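Side-chain contact in D-lactate dehydrogenase (Fermentative) (Pseudomonas aeruginosa, PDB 6ABJ), which probably catalyses the NADH-dependent interconversion of pyruvate and D-lactate, as a tetrameric member of the D-isomer specific 2-hydroxyacid dehydrogenase family: residues V111-Y116 with A324-D329. Numbering follows the deposited sequence.
Sequences VHVPAY and ADTTLD. With ACT (acetate ion), chain D.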
loop_
_atom_site.group_PDB
_atom_site.type_symbol
_atom_site.label_atom_id
_atom_site.label_comp_id
_atom_site.label_asym_id
_atom_site.label_seq_id
_atom_site.Cartn_x
_atom_site.Cartn_y
_atom_site.Cartn_z
ATOM N N VAL B 111 -28.030 -13.650 -26.057
ATOM C CA VAL B 111 -28.819 -12.682 -25.319
ATOM C C VAL B 111 -27.921 -11.919 -24.314
ATOM O O VAL B 111 -26.852 -12.389 -23.977
ATOM C CB VAL B 111 -29.989 -13.358 -24.589
ATOM C CG1 VAL B 111 -30.992 -13.820 -25.662
ATOM C CG2 VAL B 111 -29.515 -14.443 -23.659
ATOM N N HIS B 112 -28.403 -10.795 -23.838
ATOM C CA HIS B 112 -27.622 -9.981 -22.889
ATOM C C HIS B 112 -28.498 -9.151 -21.968
ATOM O O HIS B 112 -29.724 -9.149 -22.072
ATOM C CB HIS B 112 -26.719 -9.070 -23.696
ATOM C CG HIS B 112 -27.380 -7.843 -24.224
ATOM N ND1 HIS B 112 -26.679 -6.666 -24.410
ATOM C CD2 HIS B 112 -28.618 -7.626 -24.717
ATOM C CE1 HIS B 112 -27.494 -5.766 -24.944
ATOM N NE2 HIS B 112 -28.679 -6.314 -25.120
ATOM N N VAL B 113 -27.841 -8.440 -21.050
ATOM C CA VAL B 113 -28.476 -7.501 -20.151
ATOM C C VAL B 113 -28.509 -6.149 -20.854
ATOM O O VAL B 113 -27.442 -5.619 -21.193
ATOM C CB VAL B 113 -27.674 -7.443 -18.820
ATOM C CG1 VAL B 113 -28.343 -6.453 -17.880
ATOM C CG2 VAL B 113 -27.601 -8.834 -18.224
ATOM N N PRO B 114 -29.709 -5.537 -21.030
ATOM C CA PRO B 114 -29.764 -4.333 -21.822
ATOM C C PRO B 114 -29.101 -3.123 -21.158
ATOM O O PRO B 114 -28.603 -2.275 -21.871
ATOM C CB PRO B 114 -31.257 -4.071 -22.005
ATOM C CG PRO B 114 -31.953 -4.863 -20.957
ATOM C CD PRO B 114 -31.009 -5.907 -20.446
ATOM N N ALA B 115 -29.126 -3.038 -19.826
ATOM C CA ALA B 115 -28.640 -1.845 -19.075
ATOM C C ALA B 115 -28.387 -2.242 -17.617
ATOM O O ALA B 115 -29.107 -3.064 -17.092
ATOM C CB ALA B 115 -29.676 -0.756 -19.090
ATOM N N TYR B 116 -27.384 -1.627 -16.967
ATOM C CA TYR B 116 -27.111 -1.857 -15.570
ATOM C C TYR B 116 -27.921 -0.907 -14.722
ATOM O O TYR B 116 -28.349 0.143 -15.204
ATOM C CB TYR B 116 -25.622 -1.637 -15.301
ATOM C CG TYR B 116 -24.713 -2.623 -16.029
ATOM C CD1 TYR B 116 -24.861 -3.983 -15.841
ATOM C CD2 TYR B 116 -23.736 -2.190 -16.930
ATOM C CE1 TYR B 116 -24.041 -4.888 -16.486
ATOM C CE2 TYR B 116 -22.955 -3.111 -17.606
ATOM C CZ TYR B 116 -23.116 -4.450 -17.366
ATOM O OH TYR B 116 -22.331 -5.375 -18.018
ATOM N N ALA B 324 -28.764 -10.963 -12.661
ATOM C CA ALA B 324 -29.104 -12.405 -12.571
ATOM C C ALA B 324 -30.543 -12.682 -12.973
ATOM O O ALA B 324 -30.777 -13.605 -13.753
ATOM C CB ALA B 324 -28.836 -12.910 -11.180
ATOM N N ASP B 325 -31.485 -11.876 -12.476
ATOM C CA ASP B 325 -32.917 -11.988 -12.789
ATOM C C ASP B 325 -33.137 -11.803 -14.303
ATOM O O ASP B 325 -33.850 -12.558 -14.955
ATOM C CB ASP B 325 -33.703 -10.862 -12.075
ATOM C CG ASP B 325 -33.800 -11.037 -10.571
ATOM O OD1 ASP B 325 -33.378 -12.044 -10.016
ATOM O OD2 ASP B 325 -34.337 -10.126 -9.936
ATOM N N THR B 326 -32.535 -10.758 -14.857
ATOM C CA THR B 326 -32.629 -10.472 -16.250
ATOM C C THR B 326 -32.069 -11.640 -17.067
ATOM O O THR B 326 -32.722 -12.106 -18.025
ATOM C CB THR B 326 -31.986 -9.131 -16.590
ATOM O OG1 THR B 326 -32.853 -8.105 -16.052
ATOM C CG2 THR B 326 -31.934 -8.950 -18.054
ATOM N N THR B 327 -30.907 -12.161 -16.676
ATOM C CA THR B 327 -30.258 -13.208 -17.466
ATOM C C THR B 327 -31.088 -14.533 -17.411
ATOM O O THR B 327 -31.308 -15.159 -18.444
ATOM C CB THR B 327 -28.835 -13.418 -16.965
ATOM O OG1 THR B 327 -28.100 -12.187 -17.151
ATOM C CG2 THR B 327 -28.143 -14.554 -17.682
ATOM N N LEU B 328 -31.556 -14.925 -16.223
ATOM C CA LEU B 328 -32.392 -16.108 -16.091
ATOM C C LEU B 328 -33.740 -15.932 -16.828
ATOM O O LEU B 328 -34.191 -16.862 -17.538
ATOM C CB LEU B 328 -32.565 -16.502 -14.607
ATOM C CG LEU B 328 -31.255 -16.924 -13.905
ATOM C CD1 LEU B 328 -31.488 -17.565 -12.548
ATOM C CD2 LEU B 328 -30.397 -17.848 -14.748
ATOM N N ASP B 329 -34.354 -14.748 -16.723
ATOM C CA ASP B 329 -35.547 -14.458 -17.516
ATOM C C ASP B 329 -35.267 -14.539 -19.010
ATOM O O ASP B 329 -36.115 -15.043 -19.769
ATOM C CB ASP B 329 -36.179 -13.110 -17.159
ATOM C CG ASP B 329 -36.882 -13.120 -15.787
ATOM O OD1 ASP B 329 -37.112 -14.227 -15.197
ATOM O OD2 ASP B 329 -37.254 -12.013 -15.319
HETATM C C ACT D . -19.606 -4.739 -19.976
HETATM O O ACT D . -18.919 -4.355 -20.946
HETATM O OXT ACT D . -20.855 -4.677 -19.981
HETATM C CH3 ACT D . -18.911 -5.292 -18.767
#
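V113 meets T327 on the buried side of this contact, its CG2 lying 3.6 Å from T327 OG1, with the two side chains roughly perpendicular. With CG1 anti to the backbone N (chi1 180°), V113 holds CG2 beside that nitrogen, where it reaches the threonine. T327 OG1 is already hydrogen-bonded to the carbonyl O of I323, one turn back in helix 317-335, so it can sit beside a methyl with its polar need met. F32 and A89 also touch T327, enclosing this end.

The outer side is looser. The CD methylene of P114 points at the CG2 methyl of T326, 4.0 Å away. A chi1 of -71° sets T326 OG1 beside its backbone N, where it bonds to A322 O, and leaves CG2 facing the proline. Exposed P114 suits a loop, its ring restricting the backbone.

The loop leaves edge strand 110-111 of the five-stranded parallel sheet for helix 118-134; helix 317-335, from near the chain's end, packs against that domain. Farther along, Y116 OH donates a 2.6 Å hydrogen bond to OXT of an acetate ion, probably a crystallisation additive. Y116 stacks on F314, which binds NADH in the cofactor-bound enzyme; this chain holds none.

No hydrogen bond joins the two segments, though H112 O weakly accepts one from N330 ND2 farther along the helix. Methyls, a methylene and an already bonded hydroxyl oxygen meet, implying an interface held by shape and van der Waals contact.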